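Local coordinates for tannase (Lactobacillus plantarum, PDB 3WA7), which probably hydrolyses the galloyl ester bonds of tannins to release gallic acid, as an esterase of the alpha/beta-hydrolase fold, at residues N73-Y78 with T162-A167; D213-W218 with S423-I428; A67-P72 with V107-G112; R412-A417 with A444-I449. All coordinates share one frame; numbering follows the deposited sequence. Where two conformers were deposited one is given.

Interactions 1, 2 and 3 are buried, and interaction 4 is partly so, at the outermost strand 440-444. Interactions 3 and 4 both join parallel strands of the same mixed sheet, the first by a regular backbone pairing between apolar side chains, the second by a single bridge, flanked by two facing arginines, that gives way to a type II turn. Strand 69-72 runs on from interaction 3 into the loop of interaction 1, where glycines, a water and a sulfate gather at the probable nucleophile elbow near the centre of the chain. Interaction 2 packs one helix against the start of another without a hydrogen bond between them, and its Phe424 touches interaction 4.

Interaction 1: N73-Y78 with T162-A167. With SO4 (sulfate ion), chain C.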
loop_
_atom_site.group_PDB
_atom_site.type_symbol
_atom_site.label_atom_id
_atom_site.label_comp_id
_atom_site.label_asym_id
_atom_site.label_seq_id
_atom_site.Cartn_x
_atom_site.Cartn_y
_atom_site.Cartn_z
ATOM N N ASN A 73 -0.459 8.440 -3.689
ATOM C CA ASN A 73 -1.346 8.891 -2.628
ATOM C C ASN A 73 -0.526 9.023 -1.351
ATOM O O ASN A 73 0.526 8.398 -1.205
ATOM C CB ASN A 73 -2.527 7.930 -2.437
ATOM C CG ASN A 73 -2.131 6.630 -1.771
ATOM O OD1 ASN A 73 -1.797 6.602 -0.587
ATOM N ND2 ASN A 73 -2.168 5.541 -2.531
ATOM N N THR A 74 -1.005 9.844 -0.425
ATOM C CA THR A 74 -0.285 10.070 0.817
ATOM C C THR A 74 -0.941 9.382 2.007
ATOM O O THR A 74 -0.728 9.769 3.155
ATOM C CB THR A 74 -0.193 11.570 1.106
ATOM O OG1 THR A 74 -1.515 12.121 1.173
ATOM C CG2 THR A 74 0.580 12.272 0.002
ATOM N N VAL A 75 -1.727 8.350 1.731
ATOM C CA VAL A 75 -2.408 7.630 2.794
ATOM C C VAL A 75 -1.471 6.770 3.627
ATOM O O VAL A 75 -0.641 6.026 3.097
ATOM C CB VAL A 75 -3.536 6.729 2.237
ATOM C CG1 VAL A 75 -4.147 5.891 3.360
ATOM C CG2 VAL A 75 -4.607 7.586 1.587
ATOM N N GLY A 76 -1.615 6.905 4.939
ATOM C CA GLY A 76 -0.837 6.133 5.887
ATOM C C GLY A 76 -1.759 5.854 7.060
ATOM O O GLY A 76 -2.584 6.701 7.400
ATOM N N GLY A 77 -1.638 4.676 7.667
ATOM C CA GLY A 77 -2.475 4.327 8.807
ATOM C C GLY A 77 -3.966 4.374 8.537
ATOM O O GLY A 77 -4.767 4.436 9.475
ATOM N N TYR A 78 -4.332 4.318 7.259
ATOM C CA TYR A 78 -5.722 4.397 6.816
ATOM C C TYR A 78 -6.353 5.725 7.224
ATOM O O TYR A 78 -7.571 5.848 7.372
ATOM C CB TYR A 78 -6.538 3.207 7.333
ATOM C CG TYR A 78 -6.325 1.970 6.487
ATOM C CD1 TYR A 78 -5.516 0.925 6.926
ATOM C CD2 TYR A 78 -6.890 1.875 5.213
ATOM C CE1 TYR A 78 -5.271 -0.187 6.117
ATOM C CE2 TYR A 78 -6.651 0.771 4.396
ATOM C CZ TYR A 78 -5.841 -0.257 4.853
ATOM O OH TYR A 78 -5.603 -1.349 4.042
ATOM N N THR A 162 2.388 3.917 -0.133
ATOM C CA THR A 162 3.152 3.197 0.882
ATOM C C THR A 162 2.255 2.784 2.051
ATOM O O THR A 162 1.379 3.542 2.459
ATOM C CB THR A 162 4.293 4.091 1.422
ATOM O OG1 THR A 162 5.208 4.397 0.361
ATOM C CG2 THR A 162 5.034 3.396 2.549
ATOM N N SER A 163 2.475 1.576 2.574
ATOM C CA SER A 163 1.718 1.058 3.717
ATOM C C SER A 163 0.227 0.966 3.395
ATOM O O SER A 163 -0.162 0.286 2.450
ATOM C CB SER A 163 1.949 1.961 4.938
ATOM O OG SER A 163 1.489 1.350 6.136
ATOM N N ALA A 164 -0.613 1.631 4.184
ATOM C CA ALA A 164 -2.046 1.611 3.906
ATOM C C ALA A 164 -2.248 2.196 2.506
ATOM O O ALA A 164 -3.191 1.839 1.799
ATOM C CB ALA A 164 -2.801 2.443 4.941
ATOM N N GLY A 165 -1.350 3.101 2.121
ATOM C CA GLY A 165 -1.420 3.718 0.806
ATOM C C GLY A 165 -1.011 2.719 -0.258
ATOM O O GLY A 165 -1.387 2.841 -1.426
ATOM N N GLY A 166 -0.215 1.734 0.145
ATOM C CA GLY A 166 0.206 0.703 -0.788
ATOM C C GLY A 166 -0.970 -0.232 -1.027
ATOM O O GLY A 166 -1.155 -0.758 -2.128
ATOM N N ALA A 167 -1.773 -0.439 0.013
ATOM C CA ALA A 167 -2.949 -1.293 -0.100
ATOM C C ALA A 167 -3.952 -0.591 -1.013
ATOM O O ALA A 167 -4.665 -1.236 -1.786
ATOM C CB ALA A 167 -3.569 -1.533 1.280
HETATM S S SO4 C . 1.640 4.032 8.531
HETATM O O1 SO4 C . 1.986 5.397 8.097
HETATM O O2 SO4 C . 2.862 3.222 8.642
HETATM O O3 SO4 C . 0.992 4.099 9.849
HETATM O O4 SO4 C . 0.727 3.421 7.550
HETATM O O HOH W 1 1.053 6.341 0.788
#
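The loop 73-78 passes over the first turn of helix 164-167, closest where the CA atoms of Val75 and Gly165 come within 4.5 Å; a CB on Gly165 would collide there with Asn73 OD1 and Val75 O. Asn73 works with both ends of its amide. ND2 gives an almost straight bond to Gly165 O (3.0 Å, 178°), with the acceptor in the amide plane, while OD1 takes Val75 N on a lone pair at 2.9 Å, closing an Asx turn that fixes the rotation of the group. Ala164 CB sits over the centre of the Tyr78 ring, 3.7 Å from its centroid, a CH-pi contact. Farther along the ring, Tyr78 OH meets Ala167 CB and is bonded to Ile206 O. Water 1 accepts from Thr162 N between the two segments. A sulfate, probably from the crystallisation liquor, is gripped through O4 by Gly77 N at 2.7 Å and Ser163 OG at 2.6 Å. Ser163, with positive phi (61°) between Gly161 and Gly165, is probably the nucleophile on a GxSxG elbow, and it also hydrogen-bonds His451, its probable triad partner; the sulfate position is consistent with Gly77 N serving an oxyanion hole. The contact thus joins the loop leaving strand 69-72 to the turn between strand 157-160 and helix 164-174, with Phe132 of helix 131-145 edge-to-face with Tyr78.

Interaction 2: D213-W218 with S423-I428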
loop_
_atom_site.group_PDB
_atom_site.type_symbol
_atom_site.label_atom_id
_atom_site.label_comp_id
_atom_site.label_asym_id
_atom_site.label_seq_id
_atom_site.Cartn_x
_atom_site.Cartn_y
_atom_site.Cartn_z
ATOM N N ASP A 213 -3.729 -11.012 11.219
ATOM C CA ASP A 213 -3.436 -11.414 12.591
ATOM C C ASP A 213 -2.827 -12.806 12.613
ATOM O O ASP A 213 -1.853 -13.052 13.330
ATOM C CB ASP A 213 -4.699 -11.385 13.458
ATOM C CG ASP A 213 -5.140 -9.972 13.789
ATOM O OD1 ASP A 213 -4.259 -9.141 14.097
ATOM O OD2 ASP A 213 -6.358 -9.700 13.754
HETATM N N MSE A 214 -3.404 -13.718 11.835
HETATM C CA MSE A 214 -2.892 -15.082 11.763
HETATM C C MSE A 214 -1.481 -15.097 11.182
HETATM O O MSE A 214 -0.617 -15.835 11.653
HETATM C CB MSE A 214 -3.797 -15.958 10.893
HETATM C CG MSE A 214 -5.121 -16.308 11.533
HETATM SE SE MSE A 214 -6.121 -17.510 10.395
HETATM C CE MSE A 214 -6.578 -16.274 9.011
ATOM N N ALA A 215 -1.249 -14.285 10.154
ATOM C CA ALA A 215 0.068 -14.235 9.532
ATOM C C ALA A 215 1.106 -13.675 10.496
ATOM O O ALA A 215 2.239 -14.160 10.555
ATOM C CB ALA A 215 0.025 -13.379 8.262
ATOM N N TYR A 216 0.718 -12.660 11.259
ATOM C CA TYR A 216 1.646 -12.038 12.192
ATOM C C TYR A 216 2.110 -13.015 13.262
ATOM O O TYR A 216 3.289 -13.039 13.619
ATOM C CB TYR A 216 1.011 -10.818 12.865
ATOM C CG TYR A 216 2.026 -9.764 13.261
ATOM C CD1 TYR A 216 2.613 -8.942 12.298
ATOM C CD2 TYR A 216 2.429 -9.615 14.590
ATOM C CE1 TYR A 216 3.581 -7.996 12.643
ATOM C CE2 TYR A 216 3.400 -8.670 14.948
ATOM C CZ TYR A 216 3.969 -7.868 13.971
ATOM O OH TYR A 216 4.929 -6.942 14.313
ATOM N N GLU A 217 1.185 -13.816 13.778
ATOM C CA GLU A 217 1.533 -14.777 14.812
ATOM C C GLU A 217 2.272 -15.991 14.263
ATOM O O GLU A 217 3.071 -16.602 14.970
ATOM C CB GLU A 217 0.286 -15.186 15.592
ATOM C CG GLU A 217 -0.340 -14.012 16.329
ATOM C CD GLU A 217 0.700 -13.154 17.036
ATOM O OE1 GLU A 217 1.514 -13.707 17.804
ATOM O OE2 GLU A 217 0.708 -11.924 16.827
ATOM N N TRP A 218 2.010 -16.355 13.011
ATOM C CA TRP A 218 2.747 -17.463 12.422
ATOM C C TRP A 218 4.213 -17.029 12.433
ATOM O O TRP A 218 5.113 -17.819 12.720
ATOM C CB TRP A 218 2.319 -17.711 10.975
ATOM C CG TRP A 218 3.316 -18.552 10.221
ATOM C CD1 TRP A 218 3.485 -19.907 10.311
ATOM C CD2 TRP A 218 4.340 -18.077 9.339
ATOM N NE1 TRP A 218 4.557 -20.302 9.543
ATOM C CE2 TRP A 218 5.100 -19.198 8.937
ATOM C CE3 TRP A 218 4.694 -16.810 8.854
ATOM C CZ2 TRP A 218 6.194 -19.092 8.071
ATOM C CZ3 TRP A 218 5.787 -16.704 7.991
ATOM C CH2 TRP A 218 6.522 -17.841 7.610
ATOM N N SER A 423 3.365 -9.271 8.652
ATOM C CA SER A 423 4.213 -10.409 8.313
ATOM C C SER A 423 4.675 -10.395 6.863
ATOM O O SER A 423 3.965 -9.918 5.976
ATOM C CB SER A 423 3.472 -11.723 8.575
ATOM O OG SER A 423 4.212 -12.822 8.066
ATOM N N PHE A 424 5.873 -10.925 6.634
ATOM C CA PHE A 424 6.434 -11.023 5.291
ATOM C C PHE A 424 5.508 -11.890 4.448
ATOM O O PHE A 424 5.463 -11.758 3.230
ATOM C CB PHE A 424 7.817 -11.678 5.342
ATOM C CG PHE A 424 8.826 -10.898 6.129
ATOM C CD1 PHE A 424 9.479 -11.476 7.213
ATOM C CD2 PHE A 424 9.123 -9.582 5.783
ATOM C CE1 PHE A 424 10.420 -10.749 7.946
ATOM C CE2 PHE A 424 10.058 -8.849 6.506
ATOM C CZ PHE A 424 10.709 -9.432 7.589
ATOM N N ALA A 425 4.773 -12.780 5.112
ATOM C CA ALA A 425 3.848 -13.676 4.421
ATOM C C ALA A 425 2.784 -12.923 3.633
ATOM O O ALA A 425 2.343 -13.382 2.582
ATOM C CB ALA A 425 3.178 -14.609 5.424
ATOM N N ILE A 426 2.367 -11.768 4.148
ATOM C CA ILE A 426 1.341 -10.967 3.493
ATOM C C ILE A 426 1.729 -10.521 2.074
ATOM O O ILE A 426 1.008 -10.802 1.119
ATOM C CB ILE A 426 0.961 -9.751 4.380
ATOM C CG1 ILE A 426 0.230 -10.247 5.636
ATOM C CG2 ILE A 426 0.092 -8.770 3.607
ATOM C CD1 ILE A 426 -1.078 -10.991 5.355
ATOM N N PRO A 427 2.861 -9.811 1.912
ATOM C CA PRO A 427 3.204 -9.411 0.542
ATOM C C PRO A 427 3.588 -10.615 -0.330
ATOM O O PRO A 427 3.388 -10.605 -1.545
ATOM C CB PRO A 427 4.360 -8.428 0.741
ATOM C CG PRO A 427 4.990 -8.895 2.024
ATOM C CD PRO A 427 3.790 -9.212 2.885
ATOM N N ILE A 428 4.132 -11.657 0.290
ATOM C CA ILE A 428 4.514 -12.844 -0.467
ATOM C C ILE A 428 3.277 -13.531 -1.052
ATOM O O ILE A 428 3.297 -13.987 -2.195
ATOM C CB ILE A 428 5.308 -13.835 0.421
ATOM C CG1 ILE A 428 6.675 -13.225 0.762
ATOM C CG2 ILE A 428 5.486 -15.165 -0.306
ATOM C CD1 ILE A 428 7.462 -13.998 1.808
#
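Ala215 CB lies against Ser423 CB at 3.8 Å and against the end of Ile426, whose CD1 is 3.9 Å away. These contacts of the Ala215 methyl bring helix 209-220 against the residues that lead into helix 425-436, and no hydrogen bond links the segments. Ser423 CB also rests on the backbone of the first helix, 3.4 Å from Ala215 O. With OG anti to its backbone N (chi1 171°), the Ser423 hydroxyl is turned toward the new helix and accepts from Ala425 N (3.0 Å, 157°), a capping bond to one backbone N-H at the start of the helix. The same OG is bonded to Gln219 OE1, and Gln219 OE1 also takes Phe424 N, so a residue just beyond 213-218 ties the helix start to helix 209-220. Two rings border the serine. Tyr216 turns an edge to it, CD1 standing 3.7 Å from Ser423 N near the ring plane, and its hydroxyl is bonded to Arg420 O and to the backbone N of Met342 and Lys343. Trp218 brings the six-membered part of its indole to the other segment: CE3 approaches Ser423 OG edge-on, and CZ3 is 4.2 Å from Ala425 CB. The indole N-H is bonded to Gly288 O, while helix 291-309 touches Trp218 through Arg293 and Val296. This apolar packing beside a serine-capped helix start joins the first helix of the long segment between strands 199-203 and 410-414, where alpha/beta-hydrolases commonly insert a cap or lid, to the helix that follows strand 410-414.

Interaction 3: A67-P72 with V107-G112; sequences APILMP and VVVAAG
Strands 69-72 and 107-111 are the parallel pair of a beta-alpha-beta unit whose crossover helix is 95-103. Val107 sits at the start of the pairing: its N donates to Pro68 O and its O accepts from Leu70 N, and Val109 N then bonds Leu70 O, all at 2.9 to 3.0 Å. On one face Ile69 and Val109 lie side by side, CG2 to CG2 at 3.8 Å. Met71, a selenomethionine, bends at chi3 (77°) and lays CE along Val109 CG1 at 3.7 Å; helix 131-145 covers this face. On the other, Leu70 and Val108 pack under helix 95-103, and the Pro72 ring crosses Val108 at about a right angle, CD to CG1 3.8 Å. Strand 69-72 bonds strand 157-160 along its second edge. Proline has no N-H to give, and at Pro72 the direct bonding stops: CD faces Val109 O at 3.6 Å instead. Water 2 takes over, donating to Val109 O and Pro72 O and accepting from Ala111 N, so the diverging strand ends stay coupled through water where their amides no longer pair.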
loop_
_atom_site.group_PDB
_atom_site.type_symbol
_atom_site.label_atom_id
_atom_site.label_comp_id
_atom_site.label_asym_id
_atom_site.label_seq_id
_atom_site.Cartn_x
_atom_site.Cartn_y
_atom_site.Cartn_z
ATOM N N ALA A 67 2.757 10.169 -22.293
ATOM C CA ALA A 67 3.337 10.156 -20.954
ATOM C C ALA A 67 2.526 9.359 -19.939
ATOM O O ALA A 67 1.301 9.440 -19.904
ATOM C CB ALA A 67 3.525 11.591 -20.455
ATOM N N PRO A 68 3.209 8.554 -19.107
ATOM C CA PRO A 68 2.493 7.772 -18.099
ATOM C C PRO A 68 1.906 8.764 -17.103
ATOM O O PRO A 68 2.445 9.858 -16.922
ATOM C CB PRO A 68 3.600 6.937 -17.453
ATOM C CG PRO A 68 4.629 6.819 -18.528
ATOM C CD PRO A 68 4.637 8.195 -19.138
ATOM N N ILE A 69 0.802 8.396 -16.467
ATOM C CA ILE A 69 0.198 9.261 -15.467
ATOM C C ILE A 69 0.353 8.569 -14.117
ATOM O O ILE A 69 -0.347 7.602 -13.814
ATOM C CB ILE A 69 -1.299 9.518 -15.754
ATOM C CG1 ILE A 69 -1.449 10.241 -17.097
ATOM C CG2 ILE A 69 -1.910 10.363 -14.638
ATOM C CD1 ILE A 69 -2.891 10.525 -17.487
ATOM N N LEU A 70 1.303 9.053 -13.326
ATOM C CA LEU A 70 1.558 8.491 -12.003
ATOM C C LEU A 70 0.536 9.080 -11.043
ATOM O O LEU A 70 0.340 10.295 -11.015
ATOM C CB LEU A 70 2.964 8.861 -11.533
ATOM C CG LEU A 70 3.442 8.235 -10.219
ATOM C CD1 LEU A 70 3.721 6.754 -10.435
ATOM C CD2 LEU A 70 4.706 8.943 -9.747
HETATM N N MSE A 71 -0.121 8.221 -10.271
HETATM C CA MSE A 71 -1.115 8.683 -9.314
HETATM C C MSE A 71 -0.758 8.186 -7.923
HETATM O O MSE A 71 -1.244 7.151 -7.468
HETATM C CB MSE A 71 -2.519 8.216 -9.725
HETATM C CG MSE A 71 -2.988 8.853 -11.028
HETATM SE SE MSE A 71 -4.858 8.545 -11.431
HETATM C CE MSE A 71 -5.647 9.834 -10.214
ATOM N N PRO A 72 0.117 8.928 -7.232
ATOM C CA PRO A 72 0.562 8.585 -5.883
ATOM C C PRO A 72 -0.435 9.082 -4.849
ATOM O O PRO A 72 -1.183 10.024 -5.104
ATOM C CB PRO A 72 1.890 9.316 -5.778
ATOM C CG PRO A 72 1.580 10.612 -6.490
ATOM C CD PRO A 72 0.791 10.152 -7.713
ATOM N N VAL A 107 3.418 12.492 -16.095
ATOM C CA VAL A 107 2.420 13.464 -15.691
ATOM C C VAL A 107 2.038 12.919 -14.314
ATOM O O VAL A 107 2.026 11.703 -14.111
ATOM C CB VAL A 107 1.192 13.454 -16.626
ATOM C CG1 VAL A 107 0.001 14.138 -15.951
ATOM C CG2 VAL A 107 1.531 14.187 -17.917
ATOM N N VAL A 108 1.762 13.800 -13.362
ATOM C CA VAL A 108 1.402 13.348 -12.024
ATOM C C VAL A 108 0.073 13.924 -11.562
ATOM O O VAL A 108 -0.141 15.137 -11.597
ATOM C CB VAL A 108 2.485 13.731 -10.978
ATOM C CG1 VAL A 108 2.077 13.226 -9.590
ATOM C CG2 VAL A 108 3.834 13.151 -11.380
ATOM N N VAL A 109 -0.833 13.043 -11.157
ATOM C CA VAL A 109 -2.120 13.480 -10.639
ATOM C C VAL A 109 -2.150 12.957 -9.209
ATOM O O VAL A 109 -2.213 11.749 -8.974
ATOM C CB VAL A 109 -3.297 12.908 -11.458
ATOM C CG1 VAL A 109 -4.625 13.320 -10.820
ATOM C CG2 VAL A 109 -3.230 13.439 -12.887
ATOM N N ALA A 110 -2.059 13.880 -8.257
ATOM C CA ALA A 110 -2.047 13.536 -6.841
ATOM C C ALA A 110 -3.382 13.902 -6.215
ATOM O O ALA A 110 -3.682 15.078 -6.012
ATOM C CB ALA A 110 -0.916 14.278 -6.142
ATOM N N ALA A 111 -4.176 12.885 -5.904
ATOM C CA ALA A 111 -5.495 13.109 -5.329
ATOM C C ALA A 111 -5.547 12.999 -3.809
ATOM O O ALA A 111 -4.851 12.181 -3.207
ATOM C CB ALA A 111 -6.495 12.137 -5.951
ATOM N N GLY A 112 -6.372 13.849 -3.199
ATOM C CA GLY A 112 -6.557 13.815 -1.759
ATOM C C GLY A 112 -7.537 12.684 -1.514
ATOM O O GLY A 112 -8.492 12.517 -2.275
HETATM O O HOH W 2 -3.378 10.249 -6.886
HETATM O O HOH W 3 -1.713 12.677 -3.204
#

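Interaction 4: R412-A417 with A444-I449; sequences RIRHGA and ALPWDI
Arg414 and Ala444 form a parallel beta bridge at the margin of the alpha/beta-hydrolase sheet, between strand 410-414 and the outermost strand 440-444. Ala444 N donates to Ile413 O at 3.3 Å, and a weak bond returns from His415 N to Ala444 O. The Arg414 chain bends at chi2 (-69°) and brings its guanidinium over Ala444, whose CB touches one face 3.4 Å from NE. The opposite face meets the Arg412 guanidinium, offset toward the rim, so two groups that are probably both positive lie face to face. Arg414 NH1 bonds Ile413 O at 2.9 Å from above the carbonyl plane, which gives that oxygen a second donor beside Ala444 N. Acids probably offset the charge: Asp442 forms a salt bridge with Arg414 NH2, and Asp456 one with Arg412. Past the bridge both chains leave the sheet. Residues Pro446 to Ile449 make a type II turn, with Asp448 in the positive-phi position (phi 50°), and the turn packs against Gly416 and Ala417. Gly416 CA comes within 3.1 Å of Ile449 O, a CA-H...O contact made where a CB would collide, and Ala417 CB packs 3.9 Å from Trp447 CA. Farther out, His415 NE2 bonds Asp419 O, while Lys316 and Tyr317 hold the Asp448 carboxylate. Asp419 and His451, the probable acid and base of a catalytic triad, follow these segments closely in the chain. The shortest hydrogen bond across the two segments runs from Ala417 N to Pro446 O, 2.8 Å and nearly straight at 171°.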
loop_
_atom_site.group_PDB
_atom_site.type_symbol
_atom_site.label_atom_id
_atom_site.label_comp_id
_atom_site.label_asym_id
_atom_site.label_seq_id
_atom_site.Cartn_x
_atom_site.Cartn_y
_atom_site.Cartn_z
ATOM N N ARG A 412 4.254 -4.068 -9.279
ATOM C CA ARG A 412 5.573 -3.942 -8.668
ATOM C C ARG A 412 5.332 -3.795 -7.172
ATOM O O ARG A 412 4.734 -2.816 -6.715
ATOM C CB ARG A 412 6.342 -2.728 -9.192
ATOM C CG ARG A 412 7.761 -2.643 -8.620
ATOM C CD ARG A 412 8.578 -1.544 -9.287
ATOM N NE ARG A 412 9.991 -1.581 -8.909
ATOM C CZ ARG A 412 10.491 -1.080 -7.783
ATOM N NH1 ARG A 412 9.696 -0.491 -6.901
ATOM N NH2 ARG A 412 11.793 -1.158 -7.544
ATOM N N ILE A 413 5.787 -4.782 -6.413
ATOM C CA ILE A 413 5.593 -4.788 -4.973
ATOM C C ILE A 413 6.910 -4.861 -4.217
ATOM O O ILE A 413 7.808 -5.618 -4.590
ATOM C CB ILE A 413 4.737 -6.000 -4.555
ATOM C CG1 ILE A 413 3.413 -5.992 -5.329
ATOM C CG2 ILE A 413 4.508 -5.986 -3.047
ATOM C CD1 ILE A 413 2.565 -7.220 -5.092
ATOM N N ARG A 414 7.012 -4.066 -3.156
ATOM C CA ARG A 414 8.202 -4.040 -2.314
ATOM C C ARG A 414 7.798 -4.012 -0.843
ATOM O O ARG A 414 6.807 -3.381 -0.474
ATOM C CB ARG A 414 9.061 -2.804 -2.620
ATOM C CG ARG A 414 9.763 -2.819 -3.972
ATOM C CD ARG A 414 10.870 -3.868 -4.004
ATOM N NE ARG A 414 11.611 -3.875 -5.266
ATOM C CZ ARG A 414 11.167 -4.397 -6.407
ATOM N NH1 ARG A 414 9.971 -4.967 -6.470
ATOM N NH2 ARG A 414 11.934 -4.362 -7.491
ATOM N N HIS A 415 8.555 -4.725 -0.013
ATOM C CA HIS A 415 8.330 -4.754 1.429
ATOM C C HIS A 415 9.711 -4.942 2.045
ATOM O O HIS A 415 10.382 -5.932 1.768
ATOM C CB HIS A 415 7.421 -5.919 1.846
ATOM C CG HIS A 415 7.108 -5.938 3.313
ATOM N ND1 HIS A 415 5.937 -5.430 3.834
ATOM C CD2 HIS A 415 7.840 -6.358 4.372
ATOM C CE1 HIS A 415 5.962 -5.536 5.151
ATOM N NE2 HIS A 415 7.105 -6.096 5.502
ATOM N N GLY A 416 10.139 -3.986 2.864
ATOM C CA GLY A 416 11.458 -4.067 3.474
ATOM C C GLY A 416 11.703 -5.284 4.348
ATOM O O GLY A 416 10.819 -5.719 5.083
ATOM N N ALA A 417 12.915 -5.830 4.273
ATOM C CA ALA A 417 13.275 -6.999 5.068
ATOM C C ALA A 417 13.316 -6.673 6.558
ATOM O O ALA A 417 13.394 -7.573 7.390
ATOM C CB ALA A 417 14.624 -7.553 4.611
ATOM N N ALA A 444 10.164 -7.875 -4.491
ATOM C CA ALA A 444 11.413 -7.939 -3.740
ATOM C C ALA A 444 11.236 -7.543 -2.279
ATOM O O ALA A 444 10.316 -6.799 -1.919
ATOM C CB ALA A 444 12.472 -7.048 -4.396
ATOM N N LEU A 445 12.130 -8.062 -1.443
ATOM C CA LEU A 445 12.151 -7.785 -0.012
ATOM C C LEU A 445 13.521 -7.156 0.261
ATOM O O LEU A 445 14.414 -7.815 0.781
ATOM C CB LEU A 445 12.034 -9.085 0.794
ATOM C CG LEU A 445 11.774 -9.010 2.293
ATOM C CD1 LEU A 445 10.290 -8.769 2.540
ATOM C CD2 LEU A 445 12.204 -10.315 2.941
ATOM N N PRO A 446 13.697 -5.871 -0.093
ATOM C CA PRO A 446 14.947 -5.118 0.090
ATOM C C PRO A 446 15.577 -5.230 1.476
ATOM O O PRO A 446 14.940 -4.944 2.488
ATOM C CB PRO A 446 14.535 -3.682 -0.239
ATOM C CG PRO A 446 13.460 -3.874 -1.250
ATOM C CD PRO A 446 12.652 -5.003 -0.666
ATOM N N TRP A 447 16.849 -5.620 1.502
ATOM C CA TRP A 447 17.592 -5.798 2.748
ATOM C C TRP A 447 17.630 -4.594 3.686
ATOM O O TRP A 447 17.897 -3.464 3.273
ATOM C CB TRP A 447 19.035 -6.224 2.445
ATOM C CG TRP A 447 19.860 -6.413 3.687
ATOM C CD1 TRP A 447 20.806 -5.561 4.191
ATOM C CD2 TRP A 447 19.771 -7.504 4.609
ATOM N NE1 TRP A 447 21.308 -6.059 5.374
ATOM C CE2 TRP A 447 20.690 -7.250 5.652
ATOM C CE3 TRP A 447 18.999 -8.674 4.656
ATOM C CZ2 TRP A 447 20.858 -8.125 6.732
ATOM C CZ3 TRP A 447 19.165 -9.542 5.729
ATOM C CH2 TRP A 447 20.088 -9.262 6.753
ATOM N N ASP A 448 17.368 -4.866 4.958
ATOM C CA ASP A 448 17.402 -3.872 6.021
ATOM C C ASP A 448 16.628 -2.586 5.761
ATOM O O ASP A 448 16.989 -1.522 6.267
ATOM C CB ASP A 448 18.865 -3.557 6.362
ATOM C CG ASP A 448 19.021 -2.893 7.718
ATOM O OD1 ASP A 448 18.190 -3.158 8.610
ATOM O OD2 ASP A 448 19.987 -2.118 7.897
ATOM N N ILE A 449 15.563 -2.685 4.974
ATOM C CA ILE A 449 14.727 -1.528 4.686
ATOM C C ILE A 449 13.566 -1.569 5.667
ATOM O O ILE A 449 12.879 -2.582 5.786
ATOM C CB ILE A 449 14.192 -1.561 3.240
ATOM C CG1 ILE A 449 15.335 -1.274 2.262
ATOM C CG2 ILE A 449 13.090 -0.521 3.059
ATOM C CD1 ILE A 449 15.943 0.104 2.438
#